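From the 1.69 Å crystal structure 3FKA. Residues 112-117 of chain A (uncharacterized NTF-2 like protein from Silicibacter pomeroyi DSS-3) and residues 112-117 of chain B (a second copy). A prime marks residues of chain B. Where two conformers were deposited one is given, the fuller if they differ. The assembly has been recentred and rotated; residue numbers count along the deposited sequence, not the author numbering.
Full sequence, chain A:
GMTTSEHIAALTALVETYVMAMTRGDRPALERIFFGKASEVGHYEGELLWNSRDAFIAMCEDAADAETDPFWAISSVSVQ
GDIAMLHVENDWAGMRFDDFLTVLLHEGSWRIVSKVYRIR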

# COMPACT_ATOMS: atom_id res chain seq x y z
N ILE A 112 9.03 11.72 11.31
CA ILE A 112 7.58 11.60 11.14
C ILE A 112 6.86 12.96 11.09
O ILE A 112 7.10 13.84 11.94
CB ILE A 112 6.98 10.72 12.24
CG1 ILE A 112 7.64 9.32 12.21
CG2 ILE A 112 5.44 10.67 12.08
CD1 ILE A 112 7.36 8.48 13.46
N VAL A 113 6.01 13.11 10.07
CA VAL A 113 5.22 14.31 9.83
C VAL A 113 3.82 14.23 10.41
O VAL A 113 3.32 15.18 11.00
CB VAL A 113 5.16 14.59 8.29
CG1 VAL A 113 4.17 15.72 7.98
CG2 VAL A 113 6.58 14.86 7.74
N SER A 114 3.19 13.08 10.25
CA SER A 114 1.83 12.87 10.70
C SER A 114 1.59 11.44 11.10
O SER A 114 2.16 10.54 10.50
CB SER A 114 0.85 13.22 9.55
OG SER A 114 -0.51 12.79 9.73
N LYS A 115 0.78 11.29 12.15
CA LYS A 115 0.36 10.01 12.68
C LYS A 115 -1.15 10.07 12.87
O LYS A 115 -1.62 10.96 13.56
CB LYS A 115 1.01 9.70 14.03
CG LYS A 115 0.36 8.52 14.76
CD LYS A 115 1.03 8.19 16.07
CE LYS A 115 0.15 7.20 16.81
NZ LYS A 115 0.70 6.83 18.11
N VAL A 116 -1.89 9.16 12.24
CA VAL A 116 -3.32 9.06 12.44
C VAL A 116 -3.46 7.61 12.95
O VAL A 116 -2.70 6.73 12.57
CB VAL A 116 -4.25 9.36 11.23
CG1 VAL A 116 -4.16 10.84 10.86
CG2 VAL A 116 -3.96 8.45 10.04
N TYR A 117 -4.41 7.38 13.85
CA TYR A 117 -4.61 6.07 14.42
C TYR A 117 -6.06 5.77 14.67
O TYR A 117 -6.90 6.67 14.73
CB TYR A 117 -3.89 5.96 15.79
CG TYR A 117 -4.51 6.87 16.85
CD1 TYR A 117 -5.59 6.44 17.63
CD2 TYR A 117 -4.06 8.17 17.04
CE1 TYR A 117 -6.19 7.28 18.55
CE2 TYR A 117 -4.65 9.01 17.95
CZ TYR A 117 -5.70 8.56 18.73
OH TYR A 117 -6.31 9.40 19.66
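Chain B 112-117: IVSKVY

Residues 112-117 are a strand in both chains, but only 113, 114 and 116 meet the partner stretch. The N-to-C directions of the strands differ by 147° (signed crossing angle -147°), roughly antiparallel, and the axes approach to 7.5 Å. That separation, with no hydrogen bond across the stretches, indicates packing through side chains rather than sheet pairing. The register centres on Ser114 and Ser114′, whose CA atoms lie 6.5 Å apart; Val113 CA and Val116′ CA are 7.6 Å apart.

Val113 and Val113′ depart from extended geometry, with phi/psi of -95/-42° and -90/-41°. Accordingly, the CA-to-CB bonds of both 113 and 114 point toward the partner, as does that of 116, while that of 115 points away. Both serines adopt chi1 t (167° and -179°), and their CB atoms meet at 3.5 Å; each OG is hydrogen-bonded elsewhere in the structure.

The valines flank this centre. With chi1 t at 113 (172°, 174° in chain B) and m at 116 (-67°, -65°), both 113 methyls face the partner's 116 CG1: Val113 CG1 lies 3.4 Å from Val116′ CG1, and Val116 CG1 lies 3.9 Å from Val113′ CG1. The unequal distances show imperfect symmetry. As given, Lys115 is all t and Lys115′ has chi3 m (-51°), but both have a second conformer.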

# COMPACT_ATOMS: atom_id res chain seq x y z
N ILE B 112 -8.96 15.75 5.32
CA ILE B 112 -7.50 15.58 5.27
C ILE B 112 -6.77 16.16 6.48
O ILE B 112 -6.95 17.34 6.84
CB ILE B 112 -6.93 16.17 3.98
CG1 ILE B 112 -7.60 15.57 2.74
CG2 ILE B 112 -5.41 15.92 3.97
CD1 ILE B 112 -7.27 16.33 1.41
N VAL B 113 -5.95 15.32 7.09
CA VAL B 113 -5.17 15.65 8.26
C VAL B 113 -3.80 16.21 7.88
O VAL B 113 -3.33 17.18 8.48
CB VAL B 113 -5.03 14.42 9.20
CG1 VAL B 113 -4.05 14.72 10.39
CG2 VAL B 113 -6.40 13.99 9.69
N SER B 114 -3.16 15.61 6.87
CA SER B 114 -1.86 16.05 6.45
C SER B 114 -1.55 15.55 5.06
O SER B 114 -2.13 14.57 4.60
CB SER B 114 -0.77 15.49 7.40
OG SER B 114 0.54 15.93 7.02
N LYS B 115 -0.63 16.26 4.43
CA LYS B 115 -0.15 15.92 3.10
C LYS B 115 1.36 16.07 3.07
O LYS B 115 1.87 17.12 3.42
CB LYS B 115 -0.71 16.86 2.03
CG LYS B 115 -0.36 16.44 0.57
CD LYS B 115 -0.30 17.65 -0.38
CE LYS B 115 -1.53 18.54 -0.31
NZ LYS B 115 -1.38 19.69 -1.22
N VAL B 116 2.07 15.00 2.68
CA VAL B 116 3.53 15.08 2.48
C VAL B 116 3.67 14.85 0.99
O VAL B 116 2.85 14.14 0.40
CB VAL B 116 4.43 14.12 3.30
CG1 VAL B 116 4.33 14.43 4.79
CG2 VAL B 116 4.13 12.66 2.99
N TYR B 117 4.65 15.51 0.38
CA TYR B 117 4.85 15.39 -1.04
C TYR B 117 6.31 15.42 -1.44
O TYR B 117 7.21 15.83 -0.66
CB TYR B 117 4.14 16.56 -1.78
CG TYR B 117 4.81 17.90 -1.47
CD1 TYR B 117 5.93 18.34 -2.21
CD2 TYR B 117 4.38 18.67 -0.41
CE1 TYR B 117 6.58 19.52 -1.89
CE2 TYR B 117 5.03 19.88 -0.10
CZ TYR B 117 6.13 20.29 -0.85
OH TYR B 117 6.76 21.49 -0.54